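Local coordinates for putative dimetal phosphatase (Danio rerio, PDB 2NXF), which probably hydrolyses ADP-ribose, releasing AMP, and CDP-alcohols such as CDP-choline, releasing CMP, at a dinuclear metal centre of the metallophosphoesterase type, at residues 231-236 with 243-248; 251-256 with 274-279; 258-263 with 304-309. All coordinates share one frame; numbering follows the deposited sequence.

Contact 1 (231-236 with 243-248)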
ATOM      1  N   VAL A 231       8.746   2.002  -3.807  1.00 23.63           N
ATOM      2  CA  VAL A 231       9.990   2.761  -3.620  1.00 23.17           C
ATOM      3  C   VAL A 231      11.097   2.400  -4.613  1.00 23.44           C
ATOM      4  O   VAL A 231      12.086   3.123  -4.720  1.00 22.96           O
ATOM      5  CB  VAL A 231      10.532   2.664  -2.167  1.00 23.05           C
ATOM      6  CG1 VAL A 231       9.515   3.242  -1.140  1.00 24.27           C
ATOM      7  CG2 VAL A 231      10.922   1.194  -1.825  1.00 23.46           C
ATOM      8  N   HIS A 232      10.946   1.305  -5.361  1.00 23.60           N
ATOM      9  CA  HIS A 232      12.015   0.938  -6.310  1.00 23.96           C
ATOM     10  C   HIS A 232      11.604   1.313  -7.735  1.00 24.21           C
ATOM     11  O   HIS A 232      10.572   0.859  -8.216  1.00 23.33           O
ATOM     12  CB  HIS A 232      12.355  -0.554  -6.224  1.00 24.46           C
ATOM     13  CG  HIS A 232      13.717  -0.876  -6.755  1.00 25.32           C
ATOM     14  ND1 HIS A 232      14.123  -0.521  -8.026  1.00 28.38           N
ATOM     15  CD2 HIS A 232      14.772  -1.502  -6.181  1.00 26.48           C
ATOM     16  CE1 HIS A 232      15.373  -0.917  -8.209  1.00 28.33           C
ATOM     17  NE2 HIS A 232      15.790  -1.514  -7.104  1.00 26.77           N
ATOM     18  N   PRO A 233      12.411   2.159  -8.412  1.00 24.58           N
ATOM     19  CA  PRO A 233      12.074   2.561  -9.775  1.00 24.82           C
ATOM     20  C   PRO A 233      11.857   1.417 -10.783  1.00 25.34           C
ATOM     21  O   PRO A 233      11.197   1.635 -11.804  1.00 25.86           O
ATOM     22  CB  PRO A 233      13.282   3.421 -10.201  1.00 25.27           C
ATOM     23  CG  PRO A 233      13.853   3.911  -8.945  1.00 26.24           C
ATOM     24  CD  PRO A 233      13.646   2.818  -7.935  1.00 25.06           C
ATOM     25  N   CYS A 234      12.422   0.230 -10.520  0.60 25.69           N
ATOM     26  CA  CYS A 234      12.210  -0.938 -11.407  0.60 26.72           C
ATOM     27  C   CYS A 234      10.834  -1.567 -11.238  0.60 25.83           C
ATOM     28  O   CYS A 234      10.406  -2.365 -12.077  0.60 25.13           O
ATOM     29  CB  CYS A 234      13.280  -2.031 -11.227  0.60 27.21           C
ATOM     30  SG  CYS A 234      13.643  -2.579  -9.528  0.60 33.83           S
ATOM     31  N   ALA A 235      10.153  -1.208 -10.153  1.00 25.07           N
ATOM     32  CA  ALA A 235       8.900  -1.868  -9.773  1.00 24.77           C
ATOM     33  C   ALA A 235       7.648  -1.034  -9.982  1.00 25.30           C
ATOM     34  O   ALA A 235       6.546  -1.501  -9.694  1.00 25.69           O
ATOM     35  CB  ALA A 235       8.973  -2.351  -8.303  1.00 25.12           C
ATOM     36  N   ALA A 236       7.797   0.195 -10.480  1.00 24.86           N
ATOM     37  CA  ALA A 236       6.632   1.071 -10.654  1.00 25.41           C
ATOM     38  C   ALA A 236       6.986   2.222 -11.570  1.00 25.88           C
ATOM     39  O   ALA A 236       8.155   2.548 -11.735  1.00 25.48           O
ATOM     40  CB  ALA A 236       6.175   1.620  -9.322  1.00 26.34           C
ATOM     41  N   TRP A 243       8.060  10.105  -2.305  1.00 23.02           N
ATOM     42  CA  TRP A 243       8.937  11.271  -2.423  1.00 22.56           C
ATOM     43  C   TRP A 243      10.409  10.987  -2.090  1.00 22.64           C
ATOM     44  O   TRP A 243      11.315  11.382  -2.841  1.00 22.85           O
ATOM     45  CB  TRP A 243       8.448  12.413  -1.526  1.00 23.75           C
ATOM     46  CG  TRP A 243       7.144  13.047  -1.943  1.00 23.42           C
ATOM     47  CD1 TRP A 243       6.464  12.900  -3.128  1.00 24.77           C
ATOM     48  CD2 TRP A 243       6.387  13.972  -1.159  1.00 24.08           C
ATOM     49  NE1 TRP A 243       5.314  13.671  -3.113  1.00 24.58           N
ATOM     50  CE2 TRP A 243       5.237  14.320  -1.902  1.00 24.88           C
ATOM     51  CE3 TRP A 243       6.565  14.522   0.123  1.00 24.38           C
ATOM     52  CZ2 TRP A 243       4.271  15.236  -1.424  1.00 23.59           C
ATOM     53  CZ3 TRP A 243       5.599  15.410   0.605  1.00 24.57           C
ATOM     54  CH2 TRP A 243       4.472  15.761  -0.167  1.00 23.95           C
ATOM     55  N   ASN A 244      10.630  10.299  -0.971  1.00 22.96           N
ATOM     56  CA  ASN A 244      11.990   9.973  -0.555  1.00 23.77           C
ATOM     57  C   ASN A 244      12.251   8.485  -0.714  1.00 23.37           C
ATOM     58  O   ASN A 244      12.805   7.847   0.169  1.00 23.86           O
ATOM     59  CB  ASN A 244      12.305  10.493   0.870  1.00 23.50           C
ATOM     60  CG  ASN A 244      11.400   9.894   1.938  1.00 23.86           C
ATOM     61  OD1 ASN A 244      10.285   9.462   1.664  1.00 23.39           O
ATOM     62  ND2 ASN A 244      11.888   9.892   3.183  1.00 25.46           N
ATOM     63  N   HIS A 245      11.885   7.954  -1.881  1.00 23.59           N
ATOM     64  CA  HIS A 245      12.012   6.511  -2.124  1.00 23.92           C
ATOM     65  C   HIS A 245      13.462   6.030  -1.923  1.00 24.27           C
ATOM     66  O   HIS A 245      13.676   4.930  -1.417  1.00 24.03           O
ATOM     67  CB  HIS A 245      11.490   6.138  -3.526  1.00 24.15           C
ATOM     68  CG  HIS A 245      12.360   6.631  -4.648  1.00 25.02           C
ATOM     69  ND1 HIS A 245      13.204   5.807  -5.366  1.00 27.15           N
ATOM     70  CD2 HIS A 245      12.537   7.875  -5.149  1.00 26.29           C
ATOM     71  CE1 HIS A 245      13.852   6.522  -6.269  1.00 27.23           C
ATOM     72  NE2 HIS A 245      13.468   7.780  -6.157  1.00 28.52           N
ATOM     73  N   GLU A 246      14.447   6.844  -2.301  1.00 24.35           N
ATOM     74  CA  GLU A 246      15.844   6.423  -2.207  1.00 25.16           C
ATOM     75  C   GLU A 246      16.275   6.256  -0.740  1.00 24.94           C
ATOM     76  O   GLU A 246      17.097   5.386  -0.419  1.00 24.18           O
ATOM     77  CB  GLU A 246      16.750   7.400  -2.962  1.00 26.51           C
ATOM     78  CG  GLU A 246      18.140   6.875  -3.263  1.00 32.14           C
ATOM     79  CD  GLU A 246      18.151   5.647  -4.187  1.00 37.24           C
ATOM     80  OE1 GLU A 246      18.940   4.718  -3.923  1.00 41.06           O
ATOM     81  OE2 GLU A 246      17.386   5.605  -5.170  1.00 38.89           O
ATOM     82  N   ALA A 247      15.698   7.073   0.140  1.00 24.33           N
ATOM     83  CA  ALA A 247      15.968   6.963   1.580  1.00 24.61           C
ATOM     84  C   ALA A 247      15.487   5.615   2.105  1.00 24.83           C
ATOM     85  O   ALA A 247      16.152   4.987   2.939  1.00 24.82           O
ATOM     86  CB  ALA A 247      15.304   8.113   2.341  1.00 25.45           C
ATOM     87  N   VAL A 248      14.354   5.155   1.577  1.00 23.51           N
ATOM     88  CA  VAL A 248      13.820   3.831   1.945  1.00 24.23           C
ATOM     89  C   VAL A 248      14.731   2.729   1.417  1.00 23.87           C
ATOM     90  O   VAL A 248      15.081   1.801   2.155  1.00 23.93           O
ATOM     91  CB  VAL A 248      12.386   3.612   1.446  1.00 24.27           C
ATOM     92  CG1 VAL A 248      11.843   2.260   1.967  1.00 24.76           C
ATOM     93  CG2 VAL A 248      11.476   4.724   1.958  1.00 25.11           C
TER
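Val231 and Pro233 pack against His245 and Val248, where a loop of the calcineurin-like phosphoesterase fold closes onto the helix that follows it. The loop leaves strand 222-227, carries the metal ligand His228, and runs on into helix 245-253. The contact is therefore a short-range closure within one beta-to-alpha connection, and its two sides come close at Val231 and His245, whose CA atoms are 4.5 Å apart.

One polar bond joins the segments. His245 ND1 donates to Val231 O at 3.0 Å. The bond is bent, with an N-H...O angle of 138°. The oxygen lies at the edge of the imidazole, slightly out of the ring plane, and the donor is tilted 27° from the carbonyl plane. A chi1 of 70° places CG of His245 between its own backbone N and carbonyl carbon. From there the ring reaches the loop from the first turn of the helix. The bond satisfies a loop carbonyl and fixes the rotation of a buried ring.

The loop has its own internal support. A type I turn runs from His232 to Ala235, and Cys234 N donates to His232 ND1 at 3.1 Å, nearly straight. Cys234 is also tied to Cys272 by a disulfide.

The remaining contacts between the segments are apolar. The methyl CG1 of Val231 rests on CB of Val248, 3.9 Å away, and the two valine side chains cross at about a right angle. CG2 of Val231 meets CG1 of Val248 as well. Leu249 and His280 also touch Val231, while Leu206 of helix 203-219 packs on Val248. Pro233, inside the turn, comes obliquely to the histidine ring, with its CG 3.7 Å from His245 CE1.

Contact 2 (251-256 with 274-279)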
ATOM      1  N   VAL A 251      17.811   2.161   3.491  1.00 23.78           N
ATOM      2  CA  VAL A 251      17.517   1.368   4.693  1.00 23.85           C
ATOM      3  C   VAL A 251      17.385  -0.125   4.339  1.00 24.02           C
ATOM      4  O   VAL A 251      18.059  -0.963   4.945  1.00 23.83           O
ATOM      5  CB  VAL A 251      16.249   1.868   5.429  1.00 23.88           C
ATOM      6  CG1 VAL A 251      15.855   0.907   6.570  1.00 24.59           C
ATOM      7  CG2 VAL A 251      16.492   3.279   5.984  1.00 24.82           C
ATOM      8  N   LEU A 252      16.586  -0.440   3.326  1.00 24.33           N
ATOM      9  CA  LEU A 252      16.344  -1.844   2.964  1.00 24.11           C
ATOM     10  C   LEU A 252      17.628  -2.566   2.596  1.00 24.80           C
ATOM     11  O   LEU A 252      17.827  -3.726   2.985  1.00 24.55           O
ATOM     12  CB  LEU A 252      15.363  -1.947   1.803  1.00 24.36           C
ATOM     13  CG  LEU A 252      13.996  -1.290   1.996  1.00 22.96           C
ATOM     14  CD1 LEU A 252      13.155  -1.489   0.733  1.00 26.21           C
ATOM     15  CD2 LEU A 252      13.289  -1.820   3.261  1.00 24.32           C
ATOM     16  N   ARG A 253      18.492  -1.879   1.846  1.00 24.63           N
ATOM     17  CA  ARG A 253      19.746  -2.475   1.356  1.00 25.26           C
ATOM     18  C   ARG A 253      20.755  -2.783   2.471  1.00 25.54           C
ATOM     19  O   ARG A 253      21.699  -3.554   2.265  1.00 25.64           O
ATOM     20  CB  ARG A 253      20.376  -1.582   0.289  1.00 25.46           C
ATOM     21  CG  ARG A 253      19.541  -1.553  -0.991  1.00 26.75           C
ATOM     22  CD  ARG A 253      20.015  -0.489  -1.966  1.00 29.13           C
ATOM     23  NE  ARG A 253      19.299  -0.597  -3.240  1.00 31.34           N
ATOM     24  CZ  ARG A 253      19.119   0.414  -4.088  1.00 32.03           C
ATOM     25  NH1 ARG A 253      19.582   1.624  -3.793  1.00 32.56           N
ATOM     26  NH2 ARG A 253      18.473   0.213  -5.230  1.00 31.29           N
ATOM     27  N   SER A 254      20.536  -2.177   3.640  1.00 25.22           N
ATOM     28  CA  SER A 254      21.357  -2.380   4.835  1.00 26.67           C
ATOM     29  C   SER A 254      21.015  -3.649   5.613  1.00 26.01           C
ATOM     30  O   SER A 254      21.721  -3.997   6.566  1.00 26.59           O
ATOM     31  CB  SER A 254      21.168  -1.181   5.774  1.00 26.93           C
ATOM     32  OG  SER A 254      21.785  -0.034   5.206  1.00 32.93           O
ATOM     33  N   HIS A 255      19.931  -4.326   5.233  1.00 25.37           N
ATOM     34  CA  HIS A 255      19.396  -5.410   6.055  1.00 25.16           C
ATOM     35  C   HIS A 255      19.051  -6.670   5.277  1.00 25.08           C
ATOM     36  O   HIS A 255      18.129  -6.662   4.446  1.00 25.04           O
ATOM     37  CB  HIS A 255      18.154  -4.918   6.804  1.00 24.82           C
ATOM     38  CG  HIS A 255      18.441  -3.788   7.739  1.00 23.79           C
ATOM     39  ND1 HIS A 255      19.069  -3.972   8.949  1.00 25.39           N
ATOM     40  CD2 HIS A 255      18.193  -2.458   7.638  1.00 24.77           C
ATOM     41  CE1 HIS A 255      19.206  -2.802   9.554  1.00 26.37           C
ATOM     42  NE2 HIS A 255      18.668  -1.872   8.784  1.00 25.31           N
ATOM     43  N   GLN A 256      19.760  -7.757   5.604  1.00 25.60           N
ATOM     44  CA  GLN A 256      19.500  -9.048   4.966  1.00 26.33           C
ATOM     45  C   GLN A 256      18.145  -9.664   5.320  1.00 25.51           C
ATOM     46  O   GLN A 256      17.661 -10.559   4.605  1.00 25.94           O
ATOM     47  CB  GLN A 256      20.649 -10.037   5.208  1.00 26.98           C
ATOM     48  CG  GLN A 256      21.877  -9.725   4.354  1.00 32.17           C
ATOM     49  CD  GLN A 256      22.551 -10.968   3.782  1.00 37.76           C
ATOM     50  OE1 GLN A 256      23.678 -11.295   4.154  1.00 40.86           O
ATOM     51  NE2 GLN A 256      21.862 -11.662   2.868  1.00 41.38           N
ATOM     52  N   ASP A 274      15.870  -6.236  -6.324  1.00 30.09           N
ATOM     53  CA  ASP A 274      16.957  -5.279  -6.135  1.00 31.54           C
ATOM     54  C   ASP A 274      18.303  -6.013  -6.197  1.00 31.88           C
ATOM     55  O   ASP A 274      18.348  -7.227  -6.011  1.00 31.13           O
ATOM     56  CB  ASP A 274      16.836  -4.551  -4.792  1.00 32.28           C
ATOM     57  CG  ASP A 274      17.862  -3.444  -4.656  1.00 36.01           C
ATOM     58  OD1 ASP A 274      17.664  -2.391  -5.292  1.00 40.10           O
ATOM     59  OD2 ASP A 274      18.895  -3.641  -3.967  1.00 38.32           O
ATOM     60  N   SER A 275      19.394  -5.285  -6.440  1.00 33.20           N
ATOM     61  CA  SER A 275      20.730  -5.900  -6.407  1.00 34.53           C
ATOM     62  C   SER A 275      21.046  -6.583  -5.060  1.00 34.66           C
ATOM     63  O   SER A 275      21.856  -7.514  -5.014  1.00 34.92           O
ATOM     64  CB  SER A 275      21.837  -4.901  -6.797  1.00 34.59           C
ATOM     65  OG  SER A 275      21.838  -3.766  -5.941  1.00 38.16           O
ATOM     66  N   SER A 276      20.392  -6.128  -3.989  1.00 34.96           N
ATOM     67  CA  SER A 276      20.495  -6.744  -2.653  1.00 35.10           C
ATOM     68  C   SER A 276      19.836  -8.128  -2.564  1.00 34.91           C
ATOM     69  O   SER A 276      20.135  -8.893  -1.643  1.00 35.37           O
ATOM     70  CB  SER A 276      19.872  -5.833  -1.589  1.00 35.54           C
ATOM     71  OG  SER A 276      18.439  -5.856  -1.663  1.00 36.77           O
ATOM     72  N   GLY A 277      18.936  -8.441  -3.498  1.00 33.93           N
ATOM     73  CA  GLY A 277      18.176  -9.698  -3.463  1.00 32.76           C
ATOM     74  C   GLY A 277      16.736  -9.527  -2.984  1.00 31.86           C
ATOM     75  O   GLY A 277      15.904 -10.423  -3.161  1.00 32.44           O
ATOM     76  N   ALA A 278      16.437  -8.381  -2.381  1.00 30.63           N
ATOM     77  CA  ALA A 278      15.082  -8.085  -1.919  1.00 29.67           C
ATOM     78  C   ALA A 278      14.146  -7.970  -3.112  1.00 28.54           C
ATOM     79  O   ALA A 278      14.492  -7.381  -4.125  1.00 28.44           O
ATOM     80  CB  ALA A 278      15.055  -6.817  -1.114  1.00 29.99           C
ATOM     81  N   GLN A 279      12.964  -8.549  -2.980  1.00 26.68           N
ATOM     82  CA  GLN A 279      11.970  -8.507  -4.038  1.00 25.27           C
ATOM     83  C   GLN A 279      11.032  -7.327  -3.818  1.00 24.94           C
ATOM     84  O   GLN A 279      10.512  -7.155  -2.719  1.00 24.85           O
ATOM     85  CB  GLN A 279      11.182  -9.815  -4.010  1.00 25.55           C
ATOM     86  CG  GLN A 279      10.014  -9.871  -4.932  1.00 27.30           C
ATOM     87  CD  GLN A 279      10.432 -10.214  -6.335  1.00 29.84           C
ATOM     88  OE1 GLN A 279      11.082 -11.244  -6.563  1.00 29.56           O
ATOM     89  NE2 GLN A 279      10.057  -9.362  -7.299  1.00 29.71           N
TER
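Arg253 grips Asp274 side-on in a salt bridge that ties helix 245-253 to a turn. Arg253 NH2 donates to Asp274 OD1 at 2.7 Å. Arg253 NE donates to Asp274 OD2 at 3.2 Å. Both bonds are fairly straight, the first at 161°, and both arrive on the syn side of the carboxylate. NE also makes a weak, more bent bond to OD1. The guanidinium and carboxylate planes are turned 31° apart, and NE meets OD2 from outside the carboxylate plane. An extended run from CG to NE lets the arginine reach the acid and cross it at about a right angle.

Each carboxylate oxygen has a further partner. OD1 also accepts from His232 NE2. OD2 accepts from Ser276 N at 2.9 Å, which makes an Asx turn. NE of Arg253 and N of Ser276 meet OD2 from opposite faces of the carboxylate plane. Asp274 CG lies anti to the backbone N (chi1 -173°), beside the carbonyl carbon, and this holds OD2 over the turn.

The turn is the connection of a beta hairpin between strands 270-273 and 279-282. It is type I, from Asp274 to Gly277, with Gly277 N bonded to Asp274 O at 2.9 Å. Asp274 N donates to Ala278 O at 2.8 Å, and Ala278 N makes a weak bond to Ser276 OG. An alanine in place of Asp274 would probably leave Arg253 without this countercharge, and Ser276 N and His232 NE2 without their carboxylate acceptor.

NH1 of Arg253 is held by a second acid, Glu246, about two turns earlier in the same helix. Nearer the backbone, CG of Arg253 packs loosely on CB of Ser276, 4.3 Å away.

Contact 3 (258-263 with 304-309)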
ATOM      1  N   VAL A 258      15.253  -8.329   5.019  1.00 23.75           N
ATOM      2  CA  VAL A 258      14.187  -7.907   4.116  1.00 23.87           C
ATOM      3  C   VAL A 258      13.918  -9.009   3.076  1.00 24.29           C
ATOM      4  O   VAL A 258      14.822  -9.420   2.338  1.00 24.71           O
ATOM      5  CB  VAL A 258      14.552  -6.605   3.397  1.00 23.04           C
ATOM      6  CG1 VAL A 258      13.445  -6.208   2.407  1.00 23.52           C
ATOM      7  CG2 VAL A 258      14.853  -5.477   4.424  1.00 23.39           C
ATOM      8  N   LEU A 259      12.672  -9.471   3.041  1.00 23.90           N
ATOM      9  CA  LEU A 259      12.266 -10.482   2.078  1.00 24.71           C
ATOM     10  C   LEU A 259      11.658  -9.777   0.881  1.00 24.85           C
ATOM     11  O   LEU A 259      12.103  -9.965  -0.255  1.00 25.20           O
ATOM     12  CB  LEU A 259      11.285 -11.478   2.706  1.00 25.02           C
ATOM     13  CG  LEU A 259      10.684 -12.533   1.764  1.00 24.80           C
ATOM     14  CD1 LEU A 259      11.749 -13.425   1.108  1.00 25.78           C
ATOM     15  CD2 LEU A 259       9.638 -13.348   2.525  1.00 25.34           C
ATOM     16  N   CYS A 260      10.657  -8.937   1.141  1.00 24.91           N
ATOM     17  CA  CYS A 260      10.004  -8.230   0.043  1.00 24.63           C
ATOM     18  C   CYS A 260       9.382  -6.933   0.520  1.00 24.64           C
ATOM     19  O   CYS A 260       9.122  -6.745   1.720  1.00 25.79           O
ATOM     20  CB  CYS A 260       8.953  -9.121  -0.606  1.00 25.50           C
ATOM     21  SG  CYS A 260       7.671  -9.701   0.531  1.00 28.51           S
ATOM     22  N   PHE A 261       9.153  -6.047  -0.442  1.00 23.81           N
ATOM     23  CA  PHE A 261       8.514  -4.779  -0.214  1.00 23.88           C
ATOM     24  C   PHE A 261       7.317  -4.762  -1.151  1.00 24.46           C
ATOM     25  O   PHE A 261       7.477  -4.867  -2.367  1.00 24.59           O
ATOM     26  CB  PHE A 261       9.491  -3.657  -0.554  1.00 24.09           C
ATOM     27  CG  PHE A 261       8.982  -2.295  -0.194  1.00 24.07           C
ATOM     28  CD1 PHE A 261       9.357  -1.692   1.009  1.00 25.74           C
ATOM     29  CD2 PHE A 261       8.094  -1.633  -1.043  1.00 24.53           C
ATOM     30  CE1 PHE A 261       8.861  -0.410   1.352  1.00 25.43           C
ATOM     31  CE2 PHE A 261       7.605  -0.358  -0.720  1.00 25.75           C
ATOM     32  CZ  PHE A 261       7.981   0.247   0.485  1.00 26.55           C
ATOM     33  N   ILE A 262       6.124  -4.695  -0.575  1.00 24.05           N
ATOM     34  CA  ILE A 262       4.882  -4.874  -1.356  1.00 24.14           C
ATOM     35  C   ILE A 262       4.086  -3.586  -1.300  1.00 24.76           C
ATOM     36  O   ILE A 262       3.863  -3.026  -0.215  1.00 24.73           O
ATOM     37  CB  ILE A 262       4.044  -6.071  -0.792  1.00 24.27           C
ATOM     38  CG1 ILE A 262       4.829  -7.383  -0.953  1.00 23.47           C
ATOM     39  CG2 ILE A 262       2.709  -6.200  -1.516  1.00 24.46           C
ATOM     40  CD1 ILE A 262       4.234  -8.576  -0.173  1.00 25.85           C
ATOM     41  N   ALA A 263       3.685  -3.095  -2.472  1.00 24.52           N
ATOM     42  CA  ALA A 263       2.983  -1.823  -2.542  1.00 23.87           C
ATOM     43  C   ALA A 263       1.810  -1.893  -3.510  1.00 24.90           C
ATOM     44  O   ALA A 263       1.687  -2.856  -4.260  1.00 25.01           O
ATOM     45  CB  ALA A 263       3.954  -0.714  -2.971  1.00 25.15           C
ATOM     46  N   ASP A 304      11.614 -22.193   3.120  1.00 26.28           N
ATOM     47  CA  ASP A 304      12.685 -21.942   2.155  1.00 26.11           C
ATOM     48  C   ASP A 304      12.354 -20.974   1.014  1.00 25.80           C
ATOM     49  O   ASP A 304      13.250 -20.569   0.267  1.00 25.86           O
ATOM     50  CB  ASP A 304      13.193 -23.270   1.579  1.00 26.15           C
ATOM     51  CG  ASP A 304      12.179 -23.955   0.672  1.00 27.89           C
ATOM     52  OD1 ASP A 304      10.950 -23.801   0.862  1.00 26.55           O
ATOM     53  OD2 ASP A 304      12.628 -24.672  -0.242  1.00 31.56           O
ATOM     54  N   ARG A 305      11.080 -20.597   0.893  1.00 24.46           N
ATOM     55  CA  ARG A 305      10.619 -19.752  -0.206  1.00 23.73           C
ATOM     56  C   ARG A 305       9.266 -19.151   0.118  1.00 23.68           C
ATOM     57  O   ARG A 305       8.551 -19.646   0.992  1.00 22.57           O
ATOM     58  CB  ARG A 305      10.493 -20.571  -1.490  1.00 23.89           C
ATOM     59  CG  ARG A 305       9.330 -21.551  -1.478  1.00 23.88           C
ATOM     60  CD  ARG A 305       9.568 -22.710  -2.412  1.00 27.87           C
ATOM     61  NE  ARG A 305       8.353 -23.508  -2.571  1.00 26.85           N
ATOM     62  CZ  ARG A 305       7.949 -24.453  -1.724  1.00 28.53           C
ATOM     63  NH1 ARG A 305       8.653 -24.742  -0.635  1.00 27.82           N
ATOM     64  NH2 ARG A 305       6.830 -25.129  -1.980  1.00 28.42           N
HETATM   65  N   MSE A 306       8.930 -18.081  -0.597  1.00 23.12           N
HETATM   66  CA  MSE A 306       7.584 -17.541  -0.582  1.00 23.63           C
HETATM   67  C   MSE A 306       7.014 -17.726  -1.977  1.00 24.29           C
HETATM   68  O   MSE A 306       7.698 -17.459  -2.974  1.00 24.73           O
HETATM   69  CB  MSE A 306       7.589 -16.058  -0.225  1.00 24.19           C
HETATM   70  CG  MSE A 306       6.261 -15.400  -0.449  1.00 23.62           C
HETATM   71 SE   MSE A 306       6.271 -13.517   0.022  1.00 25.46          SE
HETATM   72  CE  MSE A 306       5.362 -12.879  -1.543  1.00 28.64           C
ATOM     73  N   VAL A 307       5.779 -18.202  -2.044  1.00 23.61           N
ATOM     74  CA  VAL A 307       5.095 -18.367  -3.334  1.00 23.84           C
ATOM     75  C   VAL A 307       3.859 -17.487  -3.340  1.00 24.78           C
ATOM     76  O   VAL A 307       3.061 -17.533  -2.412  1.00 25.29           O
ATOM     77  CB  VAL A 307       4.680 -19.828  -3.580  1.00 23.44           C
ATOM     78  CG1 VAL A 307       3.924 -19.930  -4.902  1.00 24.26           C
ATOM     79  CG2 VAL A 307       5.902 -20.754  -3.558  1.00 24.43           C
HETATM   80  N   MSE A 308       3.724 -16.638  -4.357  1.00 24.74           N
HETATM   81  CA  MSE A 308       2.550 -15.794  -4.454  1.00 25.07           C
HETATM   82  C   MSE A 308       1.754 -16.303  -5.640  1.00 25.37           C
HETATM   83  O   MSE A 308       2.290 -16.378  -6.751  1.00 25.66           O
HETATM   84  CB  MSE A 308       2.934 -14.332  -4.671  1.00 24.83           C
HETATM   85  CG  MSE A 308       1.706 -13.402  -4.747  1.00 25.89           C
HETATM   86 SE   MSE A 308       2.141 -11.517  -4.935  1.00 26.00          SE
HETATM   87  CE  MSE A 308       2.593 -11.519  -6.823  1.00 28.20           C
ATOM     88  N   LYS A 309       0.493 -16.663  -5.394  1.00 24.87           N
ATOM     89  CA  LYS A 309      -0.408 -17.152  -6.436  1.00 24.78           C
ATOM     90  C   LYS A 309      -1.352 -16.024  -6.824  1.00 25.56           C
ATOM     91  O   LYS A 309      -2.205 -15.605  -6.020  1.00 25.58           O
ATOM     92  CB  LYS A 309      -1.195 -18.366  -5.922  1.00 25.64           C
ATOM     93  CG  LYS A 309      -0.338 -19.579  -5.509  1.00 27.07           C
ATOM     94  CD  LYS A 309       0.446 -20.182  -6.666  1.00 31.62           C
ATOM     95  CE  LYS A 309      -0.475 -20.901  -7.633  1.00 33.45           C
ATOM     96  NZ  LYS A 309       0.262 -21.555  -8.743  1.00 36.03           N
TER
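Leu259 and Cys260 both touch the selenium of Met306, which is present here as selenomethionine. Leu259 comes first along strand 258-263. Its CG is anti to the backbone N (chi1 175°), and the branch CD2 lies 4.2 Å from Met306 SE. Leu301, Ile319 and Tyr321 also touch Leu259.

Cys260 follows, and it too faces strand 305-312. Two neighbours pointing the same way interrupt the usual up-and-down pattern of a strand. The backbone of Leu259, with psi at -55°, is far from extended, which is consistent with the break. Cys260 SG stands 4.1 Å from Met306 SE, so sulfur and selenium meet in an apolar contact. No hydrogen bond crosses between the segments.

Phe261 belongs to the other face of its sheet and packs there on Val231. Ile262 faces strand 305-312 again. Its CD1 is 4.7 Å from the terminal CE of Met306, a looser approach.

Met306 thus touches two residues of the strand and comes near a third. Its chain is extended through CG and SE, then turns at chi3 (134°), which carries CE along toward Ile262. Leu301 and Ile319, from the two strands flanking 305-312, pack on Met306 from within its own sheet.

The nearest CA atoms, those of Leu259 and Met306, are 8.9 Å apart, so the strands meet only through side chains. This is face-to-face packing of two mixed sheets, the hydrophobic interface between the central sheets of the alpha/beta-beta/alpha sandwich typical of calcineurin-like metallophosphoesterases.

In the fold
The three contacts form a continuous region around helix 245-253 and strand 258-263. Contacts 1 and 2, with centres about 12 Å apart, share the helix, and polar side chains join them: His232 NE2 lies 2.8 Å from Asp274 OD1. Contact 1 meets contact 3 through Phe261, whose CZ is 3.7 Å from Val231 CG1. Contacts 2 and 3 are joined through the sheet, where Phe261 N lies 2.9 Å from Gln279 O. Contact 1 is nearest the metal centre: the side chain of Val231 is about 10 Å from those of the zinc ligands His228 and His265. Contacts 2 and 3 lie away from the metal sites.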